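Side-chain contacts in 5-Carboxyvanillate Decarboxylase (Novosphingobium aromaticivorans, PDB 4QRN), which probably catalyses the metal-dependent removal of a carboxyl group from 5-carboxyvanillate, as a manganese-binding carboxy-lyase of the amidohydrolase superfamily: residues Thr358-Phe362 with Phe363-Ala367; Gly31-Gly34 with Tyr35-Ala39; Lys320-Gln323 with Gln324-Glu328. One frame throughout, in Å; residues are numbered along the deposited sequence.

Contact 1. Residues Thr358-Phe362 with Phe363-Ala367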
# COMPACT_ATOMS: atom_id res chain seq x y z
N THR A 358 -3.67 -5.26 27.77
CA THR A 358 -3.59 -4.79 26.40
C THR A 358 -4.84 -5.17 25.62
O THR A 358 -5.35 -4.37 24.81
CB THR A 358 -2.33 -5.37 25.75
OG1 THR A 358 -1.17 -4.92 26.46
CG2 THR A 358 -2.24 -4.97 24.25
N LYS A 359 -5.32 -6.39 25.83
CA LYS A 359 -6.50 -6.85 25.12
C LYS A 359 -7.72 -5.98 25.45
O LYS A 359 -8.55 -5.70 24.58
CB LYS A 359 -6.71 -8.34 25.40
CG LYS A 359 -7.77 -9.03 24.54
CD LYS A 359 -7.78 -10.53 24.74
CE LYS A 359 -6.61 -11.24 24.09
NZ LYS A 359 -6.46 -12.63 24.63
N LYS A 360 -7.85 -5.58 26.72
CA LYS A 360 -8.95 -4.70 27.12
C LYS A 360 -8.84 -3.31 26.49
O LYS A 360 -9.86 -2.72 26.12
CB LYS A 360 -9.05 -4.62 28.65
CG LYS A 360 -10.12 -3.68 29.13
CD LYS A 360 -10.29 -3.75 30.64
CE LYS A 360 -11.50 -2.94 31.08
NZ LYS A 360 -11.68 -2.96 32.58
N LYS A 361 -7.63 -2.78 26.36
CA LYS A 361 -7.45 -1.52 25.62
C LYS A 361 -7.92 -1.69 24.16
O LYS A 361 -8.66 -0.85 23.64
CB LYS A 361 -5.98 -1.09 25.62
CG LYS A 361 -5.49 -0.64 26.99
CD LYS A 361 -4.02 -0.23 26.88
CE LYS A 361 -3.47 0.28 28.20
NZ LYS A 361 -2.09 0.84 28.01
N PHE A 362 -7.45 -2.76 23.52
CA PHE A 362 -7.76 -3.04 22.12
C PHE A 362 -9.27 -3.15 21.88
O PHE A 362 -9.80 -2.54 20.95
CB PHE A 362 -7.02 -4.33 21.73
CG PHE A 362 -7.36 -4.83 20.35
CD1 PHE A 362 -6.93 -4.15 19.21
CD2 PHE A 362 -8.08 -6.00 20.17
CE1 PHE A 362 -7.24 -4.62 17.93
CE2 PHE A 362 -8.39 -6.48 18.89
CZ PHE A 362 -7.95 -5.79 17.79
N PHE A 363 -9.98 -3.92 22.71
CA PHE A 363 -11.40 -4.15 22.48
C PHE A 363 -12.31 -3.04 22.98
O PHE A 363 -13.40 -2.86 22.44
CB PHE A 363 -11.85 -5.45 23.14
CG PHE A 363 -11.71 -6.68 22.27
CD1 PHE A 363 -12.57 -6.87 21.19
CD2 PHE A 363 -10.78 -7.67 22.56
CE1 PHE A 363 -12.53 -8.05 20.44
CE2 PHE A 363 -10.71 -8.84 21.78
CZ PHE A 363 -11.60 -9.02 20.74
N GLN A 364 -11.91 -2.37 24.07
CA GLN A 364 -12.84 -1.50 24.81
C GLN A 364 -12.28 -0.12 25.12
O GLN A 364 -12.87 0.88 24.72
CB GLN A 364 -13.24 -2.17 26.12
CG GLN A 364 -14.19 -1.28 26.94
CD GLN A 364 -14.42 -1.82 28.34
OE1 GLN A 364 -14.32 -3.02 28.61
NE2 GLN A 364 -14.65 -0.91 29.26
N THR A 365 -11.22 -0.03 25.91
CA THR A 365 -10.96 1.25 26.54
C THR A 365 -10.28 2.27 25.63
O THR A 365 -10.44 3.47 25.87
CB THR A 365 -10.21 1.11 27.88
OG1 THR A 365 -8.95 0.50 27.67
CG2 THR A 365 -11.03 0.27 28.86
N ASN A 366 -9.57 1.83 24.60
CA ASN A 366 -9.09 2.81 23.63
C ASN A 366 -10.26 3.51 22.95
O ASN A 366 -10.29 4.74 22.89
CB ASN A 366 -8.18 2.16 22.61
CG ASN A 366 -6.83 1.72 23.19
OD1 ASN A 366 -6.42 2.13 24.28
ND2 ASN A 366 -6.12 0.88 22.44
N ALA A 367 -11.24 2.74 22.48
CA ALA A 367 -12.41 3.35 21.85
C ALA A 367 -13.13 4.26 22.83
O ALA A 367 -13.58 5.34 22.46
CB ALA A 367 -13.35 2.25 21.35
O HOH W 1 -14.05 -1.12 32.35
O HOH W 2 -10.81 0.04 21.87
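Phe-362 and Phe-363, neighbours in helix 356-370, form a T-shaped pair. CD2 of Phe-362 lies over the rim of one face of the Phe-363 ring, with centroids 5.3 Å apart and planes at 71°. At the edge of the Phe-363 ring, Lys-359 CG lies in its plane, 3.9 Å from Phe-363 CD2. The Phe-363 ring also stacks with Tyr-35, which carries the aromatic cluster to the chain before strand 38-44.

The backbone bonds record a change of pitch. Phe-363 N makes an ordinary helical bond to Lys-359 O, but Lys-360 O is gripped twice: by Gln-364 N at 2.9 Å and by Thr-365 N at 3.0 Å, from opposite faces of its carbonyl plane. The second bond spans five residues, as does the one from Asn-366 N to Lys-361 O, and together they define a pi-type turn. One residue on, Ala-367 N donates to water 2 at 2.8 Å, and that water in turn donates to Phe-362 O.

Among the polar side chains, Lys-360 and Gln-364 run side by side, since both place CG anti to the backbone N (chi1 177° and 179°). Water 1 joins their ends, 3.0 Å from Lys-360 NZ and 3.2 Å from Gln-364 NE2. Gln-364 OE1 instead accepts from Leu-36 N. Lys-361 turns its amine to Glu-328 and Asp-329, while Asn-366 OD1 rests 3.5 Å from Lys-361 CB and its ND2 serves Val-331 O and Glu-328 O.

The chemistry thus implies a local widening that keeps Thr-365 N and Asn-366 N bonded, with aromatic rings on one flank and, on another, lysines and amides reaching water 1, Glu-328 and neighbouring chain.

Contact 2. Residues Gly31-Gly34 with Tyr35-Ala39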
# COMPACT_ATOMS: atom_id res chain seq x y z
N GLY A 31 -19.37 -8.51 28.67
CA GLY A 31 -18.06 -8.21 29.21
C GLY A 31 -17.44 -9.26 30.12
O GLY A 31 -16.43 -8.97 30.76
N GLU A 32 -17.98 -10.47 30.15
CA GLU A 32 -17.44 -11.48 31.07
C GLU A 32 -16.03 -11.97 30.73
O GLU A 32 -15.36 -12.53 31.59
CB GLU A 32 -18.42 -12.65 31.21
CG GLU A 32 -19.71 -12.19 31.85
CD GLU A 32 -20.80 -13.24 31.83
OE1 GLU A 32 -21.22 -13.66 32.92
OE2 GLU A 32 -21.25 -13.61 30.72
N GLN A 33 -15.56 -11.75 29.52
CA GLN A 33 -14.17 -12.09 29.21
C GLN A 33 -13.20 -11.10 29.86
O GLN A 33 -12.00 -11.34 29.86
CB GLN A 33 -13.91 -12.27 27.72
CG GLN A 33 -14.37 -11.17 26.89
CD GLN A 33 -15.86 -11.07 26.81
OE1 GLN A 33 -16.60 -12.01 27.06
NE2 GLN A 33 -16.30 -9.93 26.55
N GLY A 34 -13.71 -9.99 30.41
CA GLY A 34 -12.87 -8.97 31.02
C GLY A 34 -12.84 -7.66 30.25
O GLY A 34 -12.13 -6.73 30.66
N TYR A 35 -13.61 -7.57 29.17
CA TYR A 35 -13.69 -6.38 28.35
C TYR A 35 -15.02 -6.43 27.62
O TYR A 35 -15.52 -7.51 27.33
CB TYR A 35 -12.53 -6.30 27.33
CG TYR A 35 -12.28 -7.57 26.56
CD1 TYR A 35 -13.02 -7.91 25.42
CD2 TYR A 35 -11.31 -8.47 26.98
CE1 TYR A 35 -12.79 -9.10 24.74
CE2 TYR A 35 -11.08 -9.66 26.32
CZ TYR A 35 -11.80 -9.95 25.18
OH TYR A 35 -11.55 -11.15 24.53
N LEU A 36 -15.56 -5.26 27.31
CA LEU A 36 -16.60 -5.16 26.30
C LEU A 36 -15.96 -5.23 24.93
O LEU A 36 -14.80 -4.83 24.77
CB LEU A 36 -17.35 -3.83 26.42
CG LEU A 36 -18.07 -3.58 27.73
CD1 LEU A 36 -18.71 -2.19 27.69
CD2 LEU A 36 -19.12 -4.64 28.01
N ARG A 37 -16.69 -5.73 23.95
CA ARG A 37 -16.24 -5.69 22.57
C ARG A 37 -16.93 -4.51 21.89
O ARG A 37 -18.14 -4.55 21.66
CB ARG A 37 -16.53 -6.99 21.83
CG ARG A 37 -15.91 -8.22 22.49
CD ARG A 37 -16.03 -9.43 21.61
NE ARG A 37 -15.66 -10.69 22.25
CZ ARG A 37 -16.46 -11.40 23.04
NH1 ARG A 37 -17.69 -10.96 23.32
NH2 ARG A 37 -16.03 -12.56 23.52
N ILE A 38 -16.15 -3.47 21.59
CA ILE A 38 -16.65 -2.27 20.92
C ILE A 38 -16.10 -2.26 19.50
O ILE A 38 -14.88 -2.16 19.31
CB ILE A 38 -16.25 -0.99 21.68
CG1 ILE A 38 -16.79 -1.06 23.14
CG2 ILE A 38 -16.75 0.24 20.93
CD1 ILE A 38 -16.47 0.15 24.00
N ALA A 39 -16.98 -2.42 18.52
CA ALA A 39 -16.58 -2.49 17.12
C ALA A 39 -16.64 -1.09 16.52
O ALA A 39 -17.70 -0.47 16.50
CB ALA A 39 -17.50 -3.45 16.39
O HOH W 3 -17.79 -14.20 25.13
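Gln-33 reaches forward over Tyr-35 and Arg-37, the residues two and four places ahead of it; it was modelled in two conformers, and what follows holds for one of them. Its CB approaches the phenol end of the tyrosine, 4.0 Å from Tyr-35 CZ. CG sits over the ring face, 3.5 Å from the Tyr-35 centroid, in a CH-pi contact. A bend at chi2 (-70°) then carries the amide past the ring and onto Arg-37, where CD lies 3.6 Å from NH2 of Arg-37 and the amide stacks on one face of the guanidinium, planes 27° apart.

This arrangement rides on a type I beta turn from Gly-31 to Gly-34, closed by Gly-34 N bonding to Gly-31 O at 2.9 Å. The turn leads the chain into strand 38-44, which pairs in parallel with strand 106-111 in what is, as in the amidohydrolase family, a beta/alpha barrel. Both glycines have positive phi, and Gly-31 CA makes a C-H...O contact with Tyr-35 O at 3.2 Å.

At the tip the two amide atoms part. Gln-33 NE2 reaches the same carbonyl, Tyr-35 O, at 2.7 Å, but the bond is strongly bent (126°) and weak. Gln-33 OE1 accepts from water 3 at 3.2 Å, and that water, at the guanidinium edge, accepts from Arg-37 NH2 at 2.9 Å. Asp-350 forms a salt bridge with Arg-37 NH2 through OD2 and a hydrogen bond with Tyr-35 OH through OD1.

Contact 3. Residues Lys320-Gln323 with Gln324-Glu328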
# COMPACT_ATOMS: atom_id res chain seq x y z
N LYS A 320 -0.13 -6.69 16.32
CA LYS A 320 0.98 -6.47 17.24
C LYS A 320 2.02 -5.53 16.65
O LYS A 320 2.59 -4.71 17.38
CB LYS A 320 1.61 -7.81 17.63
CG LYS A 320 0.77 -8.62 18.60
CD LYS A 320 1.44 -9.92 18.99
CE LYS A 320 0.73 -10.59 20.16
NZ LYS A 320 1.39 -11.90 20.50
N PHE A 321 2.28 -5.65 15.36
CA PHE A 321 3.24 -4.76 14.70
C PHE A 321 2.77 -3.32 14.85
O PHE A 321 3.51 -2.41 15.23
CB PHE A 321 3.36 -5.14 13.22
CG PHE A 321 4.30 -4.26 12.45
CD1 PHE A 321 3.85 -3.05 11.93
CD2 PHE A 321 5.62 -4.62 12.25
CE1 PHE A 321 4.70 -2.22 11.22
CE2 PHE A 321 6.48 -3.77 11.56
CZ PHE A 321 6.01 -2.57 11.05
N CYS A 322 1.49 -3.12 14.56
CA CYS A 322 0.93 -1.79 14.59
C CYS A 322 0.92 -1.24 16.04
O CYS A 322 1.18 -0.06 16.27
CB CYS A 322 -0.45 -1.87 13.97
SG CYS A 322 -1.18 -0.32 13.51
N GLN A 323 0.60 -2.10 17.02
CA GLN A 323 0.64 -1.68 18.42
C GLN A 323 2.04 -1.22 18.80
O GLN A 323 2.21 -0.27 19.56
CB GLN A 323 0.21 -2.81 19.36
CG GLN A 323 -1.29 -3.08 19.31
CD GLN A 323 -1.65 -4.34 20.09
OE1 GLN A 323 -0.91 -5.32 20.07
NE2 GLN A 323 -2.80 -4.32 20.78
N GLN A 324 3.06 -1.91 18.31
CA GLN A 324 4.43 -1.51 18.60
C GLN A 324 4.76 -0.16 17.96
O GLN A 324 5.39 0.69 18.60
CB GLN A 324 5.39 -2.60 18.15
CG GLN A 324 6.85 -2.32 18.56
CD GLN A 324 7.86 -3.20 17.84
OE1 GLN A 324 7.62 -4.38 17.60
NE2 GLN A 324 9.01 -2.62 17.51
N VAL A 325 4.35 0.06 16.71
CA VAL A 325 4.70 1.30 16.01
C VAL A 325 3.93 2.50 16.56
O VAL A 325 4.50 3.57 16.77
CB VAL A 325 4.37 1.15 14.50
CG1 VAL A 325 4.49 2.50 13.77
CG2 VAL A 325 5.31 0.13 13.86
N MET A 326 2.64 2.32 16.78
CA MET A 326 1.74 3.42 17.15
C MET A 326 1.66 3.62 18.66
O MET A 326 1.30 4.70 19.11
CB MET A 326 0.29 3.13 16.71
CG MET A 326 0.00 2.68 15.32
SD MET A 326 -0.24 3.97 14.17
CE MET A 326 -1.39 5.10 14.95
N GLY A 327 1.89 2.54 19.41
CA GLY A 327 1.53 2.47 20.82
C GLY A 327 0.24 1.68 21.00
O GLY A 327 -0.73 1.85 20.26
N GLU A 328 0.21 0.84 22.04
CA GLU A 328 -0.97 0.01 22.26
C GLU A 328 -2.22 0.80 22.63
O GLU A 328 -3.32 0.26 22.51
CB GLU A 328 -0.70 -1.05 23.30
CG GLU A 328 -0.52 -0.50 24.67
CD GLU A 328 -0.42 -1.58 25.73
OE1 GLU A 328 -0.17 -2.75 25.38
OE2 GLU A 328 -0.60 -1.27 26.93
O HOH W 4 -4.33 -1.98 21.20
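Cys-322 O receives Met-326 N at 2.8 Å with an N-H...O angle of 163°, a short, straight bond in the last full turn of helix 316-326. Met-326 CG, beside the backbone N (chi1 -50°), comes to 3.1 Å from Cys-322 O, and the bends at chi2 and chi3 lead the chain end away. In the one of two cysteine conformers considered here, Cys-322 SG is also 3.7 Å from Met-326 CG.

On another flank, Phe-321 and Val-325 meet obliquely, CE1 of the ring 3.6 Å from Val-325 CG2. The helix is the crossover of a beta-alpha-beta unit between strands 306-309 and 331-332. Cys-322 and Met-326 pack on Val-308 of the first strand, and Val-325 on Leu-272. Phe-321, Cys-322 and Val-325 also pack on Pro-317, Tyr-270 and Trp-315 of the second subunit, respectively.

The helix stops after Met-326, and Gly-327, with positive phi, takes the chain out of it; its N keeps a weak, bent bond (128°) to Gln-323 O. Beyond it, water 4 bridges side chain and backbone, accepting from Gln-323 NE2 at 2.8 Å and donating to Glu-328 O, also at 2.8 Å.

How the contacts relate
Helix 356-370, which carries contact 1, is the element that both other contacts touch. Its Phe-363 O meets Ile-38 N of contact 2, while its Thr-358 OG1 reaches Glu-328 OE1 at the end of contact 3. The centres of contacts 1 and 2 are about 9 Å apart, those of 1 and 3 about 13 Å. Contacts 2 and 3 do not touch. All three are partly buried; in contact 1 the Phe-362 side chain is about 11 Å from that of the metal ligand Glu-41. The chemistry follows place: contact 1 joins aromatics to a widened helix, contact 2 uses stacking and water in an outlying loop, and contact 3, whose side-chain contacts are mainly apolar, partly faces the other subunit.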